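Local coordinates for oxalate oxidase 1 (PDB 2ET1), which oxidises oxalate with molecular oxygen to carbon dioxide and hydrogen peroxide at a manganese site, releasing the peroxide in the plant apoplast, at residues V56-V61 and S73-D78; R92-G97 and S152-N157. All blocks are in the same frame, centred on the assembly; numbering follows the deposited sequence.

Interaction 1 (V56-V61 and S73-D78); sequences VTELDV and SMNRVD. With GLV (glyoxylic acid), chain C.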
ATOM      1  N   VAL A  56     -23.007  16.201 -12.915  1.00  8.19           N
ATOM      2  CA  VAL A  56     -21.820  15.963 -12.081  1.00  8.95           C
ATOM      3  C   VAL A  56     -20.771  17.035 -12.377  1.00  9.26           C
ATOM      4  O   VAL A  56     -20.358  17.195 -13.536  1.00 10.41           O
ATOM      5  CB  VAL A  56     -21.205  14.552 -12.336  1.00  8.62           C
ATOM      6  CG1 VAL A  56     -19.988  14.308 -11.415  1.00  9.46           C
ATOM      7  CG2 VAL A  56     -22.249  13.446 -12.175  1.00  9.94           C
ATOM      8  N   THR A  57     -20.371  17.779 -11.345  1.00  8.40           N
ATOM      9  CA  THR A  57     -19.281  18.751 -11.446  1.00  8.54           C
ATOM     10  C   THR A  57     -18.068  18.134 -10.746  1.00  8.80           C
ATOM     11  O   THR A  57     -18.083  17.923  -9.530  1.00  7.28           O
ATOM     12  CB  THR A  57     -19.653  20.119 -10.805  1.00  8.45           C
ATOM     13  OG1 THR A  57     -20.842  20.647 -11.418  1.00  8.49           O
ATOM     14  CG2 THR A  57     -18.535  21.135 -10.992  1.00  9.28           C
ATOM     15  N   GLU A  58     -17.023  17.838 -11.519  1.00  9.43           N
ATOM     16  CA  GLU A  58     -15.878  17.098 -10.987  1.00 10.73           C
ATOM     17  C   GLU A  58     -14.778  17.977 -10.414  1.00  9.85           C
ATOM     18  O   GLU A  58     -14.464  19.037 -10.968  1.00  9.99           O
ATOM     19  CB  GLU A  58     -15.276  16.199 -12.064  1.00 10.83           C
ATOM     20  CG  GLU A  58     -16.165  15.033 -12.468  1.00 13.26           C
ATOM     21  CD  GLU A  58     -15.498  14.096 -13.448  1.00 16.68           C
ATOM     22  OE1 GLU A  58     -15.154  12.964 -13.053  1.00 18.41           O
ATOM     23  OE2 GLU A  58     -15.312  14.489 -14.617  1.00 20.61           O
ATOM     24  N   LEU A  59     -14.187  17.530  -9.306  1.00  8.91           N
ATOM     25  CA  LEU A  59     -12.972  18.157  -8.773  1.00  8.55           C
ATOM     26  C   LEU A  59     -11.920  17.072  -8.505  1.00  7.47           C
ATOM     27  O   LEU A  59     -11.408  16.910  -7.380  1.00  6.51           O
ATOM     28  CB  LEU A  59     -13.278  19.003  -7.531  1.00  9.16           C
ATOM     29  CG  LEU A  59     -12.494  20.285  -7.288  1.00 10.33           C
ATOM     30  CD1 LEU A  59     -12.451  21.216  -8.511  1.00 10.82           C
ATOM     31  CD2 LEU A  59     -13.042  21.033  -6.058  1.00  9.31           C
ATOM     32  N   ASP A  60     -11.642  16.307  -9.563  1.00  6.31           N
ATOM     33  CA  ASP A  60     -10.517  15.369  -9.585  1.00  6.44           C
ATOM     34  C   ASP A  60      -9.241  16.095 -10.014  1.00  5.74           C
ATOM     35  O   ASP A  60      -9.244  17.317 -10.200  1.00  5.61           O
ATOM     36  CB  ASP A  60     -10.810  14.147 -10.471  1.00  6.78           C
ATOM     37  CG  ASP A  60     -11.158  14.501 -11.901  1.00  9.04           C
ATOM     38  OD1 ASP A  60     -11.477  13.545 -12.654  1.00 12.66           O
ATOM     39  OD2 ASP A  60     -11.098  15.687 -12.292  1.00 11.21           O
ATOM     40  N   VAL A  61      -8.145  15.356 -10.142  1.00  5.28           N
ATOM     41  CA  VAL A  61      -6.840  15.970 -10.427  1.00  5.60           C
ATOM     42  C   VAL A  61      -6.820  16.765 -11.753  1.00  5.79           C
ATOM     43  O   VAL A  61      -6.135  17.783 -11.848  1.00  6.00           O
ATOM     44  CB  VAL A  61      -5.683  14.930 -10.296  1.00  5.18           C
ATOM     45  CG1 VAL A  61      -5.772  13.852 -11.389  1.00  6.25           C
ATOM     46  CG2 VAL A  61      -4.309  15.604 -10.286  1.00  5.89           C
ATOM     47  N   SER A  73     -10.067  13.416  -3.668  1.00  3.03           N
ATOM     48  CA  SER A  73     -10.778  14.300  -4.625  1.00  3.21           C
ATOM     49  C   SER A  73     -12.239  14.451  -4.178  1.00  4.25           C
ATOM     50  O   SER A  73     -12.672  13.776  -3.241  1.00  3.24           O
ATOM     51  CB  SER A  73     -10.707  13.751  -6.062  1.00  3.94           C
ATOM     52  OG  SER A  73     -11.439  12.541  -6.206  1.00  3.49           O
ATOM     53  N   MET A  74     -12.981  15.342  -4.842  1.00  5.08           N
ATOM     54  CA  MET A  74     -14.395  15.632  -4.494  1.00  8.26           C
ATOM     55  C   MET A  74     -15.205  15.919  -5.750  1.00  8.30           C
ATOM     56  O   MET A  74     -14.684  16.541  -6.672  1.00  9.63           O
ATOM     57  CB  MET A  74     -14.469  16.909  -3.656  1.00  8.43           C
ATOM     58  CG  MET A  74     -14.482  16.794  -2.177  1.00 12.00           C
ATOM     59  SD  MET A  74     -14.659  18.485  -1.529  1.00 15.11           S
ATOM     60  CE  MET A  74     -16.289  18.902  -1.964  1.00 17.28           C
ATOM     61  N   ASN A  75     -16.485  15.538  -5.764  1.00  6.92           N
ATOM     62  CA  ASN A  75     -17.425  15.984  -6.819  1.00  6.94           C
ATOM     63  C   ASN A  75     -18.685  16.580  -6.182  1.00  6.51           C
ATOM     64  O   ASN A  75     -19.004  16.266  -5.036  1.00  6.67           O
ATOM     65  CB  ASN A  75     -17.896  14.819  -7.707  1.00  7.47           C
ATOM     66  CG  ASN A  75     -16.774  14.121  -8.477  1.00  9.22           C
ATOM     67  OD1 ASN A  75     -16.961  12.979  -8.923  1.00 13.66           O
ATOM     68  ND2 ASN A  75     -15.640  14.780  -8.653  1.00  9.00           N
ATOM     69  N   ARG A  76     -19.390  17.428  -6.933  1.00  6.43           N
ATOM     70  CA  ARG A  76     -20.739  17.897  -6.574  1.00  6.25           C
ATOM     71  C   ARG A  76     -21.732  17.269  -7.559  1.00  6.05           C
ATOM     72  O   ARG A  76     -21.416  17.127  -8.745  1.00  6.20           O
ATOM     73  CB  ARG A  76     -20.794  19.433  -6.639  1.00  6.60           C
ATOM     74  CG  ARG A  76     -22.199  20.019  -6.509  1.00  7.52           C
ATOM     75  CD  ARG A  76     -22.190  21.558  -6.549  1.00  7.33           C
ATOM     76  NE  ARG A  76     -23.566  22.054  -6.516  1.00 10.52           N
ATOM     77  CZ  ARG A  76     -23.966  23.171  -5.908  1.00 13.19           C
ATOM     78  NH1 ARG A  76     -23.098  23.953  -5.275  1.00 13.13           N
ATOM     79  NH2 ARG A  76     -25.249  23.504  -5.941  1.00 14.03           N
ATOM     80  N   VAL A  77     -22.925  16.885  -7.090  1.00  5.10           N
ATOM     81  CA  VAL A  77     -23.969  16.373  -8.009  1.00  5.52           C
ATOM     82  C   VAL A  77     -25.285  17.082  -7.728  1.00  5.18           C
ATOM     83  O   VAL A  77     -25.725  17.124  -6.576  1.00  5.07           O
ATOM     84  CB  VAL A  77     -24.158  14.825  -7.917  1.00  5.22           C
ATOM     85  CG1 VAL A  77     -25.082  14.313  -9.033  1.00  6.56           C
ATOM     86  CG2 VAL A  77     -22.795  14.121  -7.983  1.00  5.08           C
ATOM     87  N   ASP A  78     -25.873  17.673  -8.778  1.00  5.72           N
ATOM     88  CA  ASP A  78     -27.170  18.376  -8.661  1.00  6.75           C
ATOM     89  C   ASP A  78     -28.258  17.583  -9.389  1.00  6.96           C
ATOM     90  O   ASP A  78     -27.980  16.980 -10.428  1.00  7.16           O
ATOM     91  CB  ASP A  78     -27.072  19.795  -9.242  1.00  6.85           C
ATOM     92  CG  ASP A  78     -26.159  20.693  -8.438  1.00  8.58           C
ATOM     93  OD1 ASP A  78     -26.629  21.247  -7.420  1.00 10.43           O
ATOM     94  OD2 ASP A  78     -24.975  20.845  -8.815  1.00  9.17           O
TER
HETATM   95  C1  GLV C 203     -20.118  11.734  -8.690  1.00 12.53           C
HETATM   96  O1  GLV C 203     -18.875  11.304  -9.251  1.00 15.20           O
HETATM   97  C2  GLV C 203     -20.753  10.584  -7.971  1.00 10.41           C
HETATM   98  O2  GLV C 203     -21.948  10.680  -7.583  1.00 11.49           O
HETATM   99  O3  GLV C 203     -20.043   9.581  -7.762  1.00  6.02           O
HETATM  100  O   HOH W   1     -23.157  19.603 -10.430  1.00 10.11           O

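Interaction 2 (R92-G97 and S152-N157); sequences RATEIG and SFNSQN. With MN (manganese (II) ion), chain B; GLV (glyoxylic acid), chain C.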
ATOM      1  N   ARG A  92     -11.542   2.653  -8.672  1.00  3.29           N
ATOM      2  CA  ARG A  92     -10.312   2.892  -7.906  1.00  3.63           C
ATOM      3  C   ARG A  92     -10.510   3.652  -6.575  1.00  3.36           C
ATOM      4  O   ARG A  92      -9.540   4.205  -6.027  1.00  3.25           O
ATOM      5  CB  ARG A  92      -9.236   3.576  -8.793  1.00  4.31           C
ATOM      6  CG  ARG A  92      -8.813   2.725 -10.003  1.00  5.27           C
ATOM      7  CD  ARG A  92      -7.777   3.434 -10.856  1.00  5.47           C
ATOM      8  NE  ARG A  92      -8.298   4.670 -11.425  1.00  5.98           N
ATOM      9  CZ  ARG A  92      -8.940   4.776 -12.587  1.00  4.80           C
ATOM     10  NH1 ARG A  92      -9.174   3.710 -13.354  1.00  4.21           N
ATOM     11  NH2 ARG A  92      -9.357   5.967 -12.987  1.00  6.33           N
ATOM     12  N   ALA A  93     -11.735   3.661  -6.026  1.00  2.31           N
ATOM     13  CA  ALA A  93     -11.957   4.379  -4.750  1.00  2.45           C
ATOM     14  C   ALA A  93     -13.230   4.002  -4.007  1.00  2.34           C
ATOM     15  O   ALA A  93     -14.239   3.623  -4.630  1.00  3.06           O
ATOM     16  CB  ALA A  93     -11.963   5.894  -4.998  1.00  3.20           C
ATOM     17  N   THR A  94     -13.167   4.155  -2.681  1.00  2.01           N
ATOM     18  CA  THR A  94     -14.354   4.305  -1.812  1.00  2.41           C
ATOM     19  C   THR A  94     -14.857   5.752  -1.891  1.00  2.30           C
ATOM     20  O   THR A  94     -14.060   6.683  -2.035  1.00  2.96           O
ATOM     21  CB  THR A  94     -13.992   3.979  -0.335  1.00  2.20           C
ATOM     22  OG1 THR A  94     -13.577   2.605  -0.215  1.00  2.55           O
ATOM     23  CG2 THR A  94     -15.198   4.191   0.624  1.00  2.95           C
ATOM     24  N   GLU A  95     -16.180   5.927  -1.768  1.00  2.55           N
ATOM     25  CA  GLU A  95     -16.846   7.243  -1.746  1.00  3.45           C
ATOM     26  C   GLU A  95     -17.514   7.488  -0.389  1.00  3.13           C
ATOM     27  O   GLU A  95     -18.074   6.559   0.216  1.00  3.62           O
ATOM     28  CB  GLU A  95     -17.916   7.280  -2.850  1.00  4.02           C
ATOM     29  CG  GLU A  95     -18.767   8.560  -2.910  1.00  4.34           C
ATOM     30  CD  GLU A  95     -19.824   8.502  -4.004  1.00  4.85           C
ATOM     31  OE1 GLU A  95     -19.581   7.838  -5.036  1.00  4.05           O
ATOM     32  OE2 GLU A  95     -20.910   9.115  -3.824  1.00  4.75           O
ATOM     33  N   ILE A  96     -17.447   8.735   0.083  1.00  2.79           N
ATOM     34  CA  ILE A  96     -18.149   9.152   1.304  1.00  3.48           C
ATOM     35  C   ILE A  96     -18.885  10.459   0.999  1.00  3.70           C
ATOM     36  O   ILE A  96     -18.276  11.439   0.554  1.00  3.65           O
ATOM     37  CB  ILE A  96     -17.176   9.233   2.526  1.00  3.10           C
ATOM     38  CG1 ILE A  96     -17.932   9.436   3.838  1.00  3.40           C
ATOM     39  CG2 ILE A  96     -16.060  10.295   2.324  1.00  4.26           C
ATOM     40  CD1 ILE A  96     -17.082   9.061   5.087  1.00  4.48           C
ATOM     41  N   GLY A  97     -20.204  10.466   1.207  1.00  3.35           N
ATOM     42  CA  GLY A  97     -21.014  11.606   0.746  1.00  4.89           C
ATOM     43  C   GLY A  97     -21.934  12.233   1.779  1.00  5.26           C
ATOM     44  O   GLY A  97     -22.300  11.601   2.777  1.00  4.98           O
ATOM     45  N   SER A 152     -16.813  12.798  -1.484  1.00  4.07           N
ATOM     46  CA  SER A 152     -15.347  12.765  -1.473  1.00  3.56           C
ATOM     47  C   SER A 152     -14.874  11.331  -1.739  1.00  3.74           C
ATOM     48  O   SER A 152     -15.620  10.373  -1.485  1.00  3.58           O
ATOM     49  CB  SER A 152     -14.817  13.243  -0.112  1.00  4.61           C
ATOM     50  OG  SER A 152     -15.208  14.590   0.152  1.00  5.92           O
ATOM     51  N   PHE A 153     -13.640  11.192  -2.223  1.00  2.58           N
ATOM     52  CA  PHE A 153     -13.081   9.879  -2.588  1.00  3.01           C
ATOM     53  C   PHE A 153     -11.684   9.711  -2.017  1.00  2.22           C
ATOM     54  O   PHE A 153     -10.944  10.697  -1.908  1.00  3.27           O
ATOM     55  CB  PHE A 153     -12.970   9.730  -4.118  1.00  3.35           C
ATOM     56  CG  PHE A 153     -14.271   9.938  -4.859  1.00  3.42           C
ATOM     57  CD1 PHE A 153     -14.611  11.203  -5.347  1.00  3.58           C
ATOM     58  CD2 PHE A 153     -15.135   8.864  -5.094  1.00  3.71           C
ATOM     59  CE1 PHE A 153     -15.824  11.407  -6.027  1.00  2.58           C
ATOM     60  CE2 PHE A 153     -16.360   9.048  -5.764  1.00  2.58           C
ATOM     61  CZ  PHE A 153     -16.696  10.329  -6.242  1.00  2.47           C
ATOM     62  N   ASN A 154     -11.294   8.473  -1.699  1.00  2.04           N
ATOM     63  CA  ASN A 154      -9.870   8.202  -1.387  1.00  2.00           C
ATOM     64  C   ASN A 154      -8.997   7.922  -2.622  1.00  2.11           C
ATOM     65  O   ASN A 154      -8.131   7.049  -2.594  1.00  2.35           O
ATOM     66  CB  ASN A 154      -9.675   7.135  -0.279  1.00  2.25           C
ATOM     67  CG  ASN A 154     -10.090   5.728  -0.695  1.00  2.04           C
ATOM     68  OD1 ASN A 154      -9.672   4.745  -0.040  1.00  6.66           O
ATOM     69  ND2 ASN A 154     -10.888   5.606  -1.736  1.00  2.00           N
ATOM     70  N   SER A 155      -9.245   8.679  -3.700  1.00  2.52           N
ATOM     71  CA  SER A 155      -8.362   8.700  -4.877  1.00  2.76           C
ATOM     72  C   SER A 155      -8.399  10.086  -5.531  1.00  2.09           C
ATOM     73  O   SER A 155      -9.430  10.772  -5.495  1.00  2.45           O
ATOM     74  CB  SER A 155      -8.784   7.661  -5.922  1.00  3.23           C
ATOM     75  OG  SER A 155      -7.936   7.748  -7.084  1.00  3.20           O
ATOM     76  N   GLN A 156      -7.275  10.482  -6.134  1.00  2.00           N
ATOM     77  CA  GLN A 156      -7.235  11.699  -6.978  1.00  2.00           C
ATOM     78  C   GLN A 156      -7.973  11.516  -8.312  1.00  2.25           C
ATOM     79  O   GLN A 156      -8.217  12.497  -9.022  1.00  2.85           O
ATOM     80  CB  GLN A 156      -5.781  12.108  -7.268  1.00  2.00           C
ATOM     81  CG  GLN A 156      -5.036  11.176  -8.255  1.00  2.32           C
ATOM     82  CD  GLN A 156      -3.587  11.586  -8.469  1.00  2.47           C
ATOM     83  OE1 GLN A 156      -2.874  11.888  -7.515  1.00  2.98           O
ATOM     84  NE2 GLN A 156      -3.153  11.620  -9.737  1.00  3.55           N
ATOM     85  N   ASN A 157      -8.279  10.268  -8.678  1.00  2.00           N
ATOM     86  CA  ASN A 157      -8.911   9.960  -9.972  1.00  2.21           C
ATOM     87  C   ASN A 157      -9.682   8.637  -9.842  1.00  2.38           C
ATOM     88  O   ASN A 157      -9.228   7.598 -10.340  1.00  2.42           O
ATOM     89  CB  ASN A 157      -7.819   9.870 -11.065  1.00  2.71           C
ATOM     90  CG  ASN A 157      -8.378   9.803 -12.486  1.00  4.40           C
ATOM     91  OD1 ASN A 157      -7.801   9.132 -13.366  1.00  8.01           O
ATOM     92  ND2 ASN A 157      -9.457  10.530 -12.740  1.00  4.71           N
TER
HETATM   93 MN    MN B 202     -20.606   7.565  -6.925  1.00  3.33          MN
HETATM   94  C1  GLV C 203     -20.118  11.734  -8.690  1.00 12.53           C
HETATM   95  O1  GLV C 203     -18.875  11.304  -9.251  1.00 15.20           O
HETATM   96  C2  GLV C 203     -20.753  10.584  -7.971  1.00 10.41           C
HETATM   97  O2  GLV C 203     -21.948  10.680  -7.583  1.00 11.49           O
HETATM   98  O3  GLV C 203     -20.043   9.581  -7.762  1.00  6.02           O
HETATM   99  O   HOH W   2      -7.632   4.680  -4.029  1.00  5.25           O
HETATM  100  O   HOH W   3      -7.012   6.165  -9.371  1.00 11.10           O
HETATM  101  O   HOH W   4     -22.365   8.627  -5.975  1.00  4.95           O

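Interaction 1 (V56-V61 and S73-D78)
The carboxylate of Glu58 and the amide of Asn75 lie side by side, pointing the same way with their planes 67° apart; the Glu58 stem runs past the amide. Asn75 CG stands anti to its own carbonyl carbon (chi1 -62°), which brings the amide between the Glu58 backbone and bound glyoxylic acid, whose O1 is 3.6 Å from CG. With an alanine here, O1 of the ligand would probably lose a polar neighbour and a gap open beside Glu58. Asp78 sits at the edge of the Arg76 guanidinium in a side-on salt bridge: NH2 reaches OD1 in the plane and NE reaches OD2 tilted from it, each over 3.0 Å and on a syn lone pair. Arg76 also makes a cation-pi contact with Tyr148. Water 1 joins Asp78 OD2 to Thr57 OG1. In the backbone, Thr57 and Arg76 exchange two straight bonds, while those between Leu59 and Met74 are weak. Val56 and Val77, beta-branched and suited to strands, meet through their CG2 atoms (4.3 Å) and give the ligand an apolar wall. Strand 73-79 lies between strand 54-59, outermost within this chain, and strand 147-153 in this cupin sheet, and Met74 packs on Met98 of the second subunit.

Interaction 2 (R92-G97 and S152-N157)
Glu95 and Phe153 run side by side toward the manganese ion, the carboxylate and ring planes 67° apart. Glu95 OE1 binds the metal at 2.2 Å, and O3 of glyoxylic acid and water 4 are also ligands; His88, His90 and His137 complete the site. The glutamate spans from strand to metal because its chain is extended, with CG anti to the backbone N (chi1 176°). Phe153 CE2 comes within 3.5 Å of Glu95 OE1, its ring also flanks Glu95 CB, and the ring edge faces O3 of the ligand in plane, so a flat apolar group walls the site without competing for the metal.

Behind these side chains the two form a non-hydrogen-bonded antiparallel pair, followed by the hydrogen-bonded pair Ile96 and Ser152, whose N-H groups each reach the other's carbonyl oxygen over 2.9 Å. Past Phe153 the backbone pairing continues only through a weak bond from Asn154 N to Thr94 O, and the small Ala93 packs its CB on Phe153 CB at 4.1 Å. Farther out, Arg92 takes Asn157 O side-on with both NE and NH2 (3.1 Å from NH2), while its NH1 forms a salt bridge with Asp8 of the fourth subunit. Ser155 OG accepts from Asn157 N in an ST turn and is also bonded to Asp2.

Water 4 donates to Glu95 OE2 and to O2 of the ligand, 2.6 Å from each. With O3 on the metal and O2 held by water 4, glyoxylic acid binds manganese through one carboxylate oxygen, consistent with oxalate, its close analogue, binding the metal end-on.

Overall arrangement
Interaction 1 closes along the chain before interaction 2 opens, yet their centres are only 10 Å apart, because strands 73-79 and 147-153 are neighbours in one sheet of the cupin barrel. Ser73 stitches them together: its O lies 2.9 Å from Phe153 N and its OG 2.8 Å from Ser155 O, both probable hydrogen bonds. The two contacts share glyoxylic acid. Residues 92-97 supply a metal ligand, whereas 56-61 and 73-78 border the organic ligand, the Asn75 side chain staying about 7 Å from manganese. Phe153 touches Asn75, so the contacts meet beside the ligand. Both contacts also reach the second subunit, Met74 packing on its Met98 and Ser152 on its Ile96.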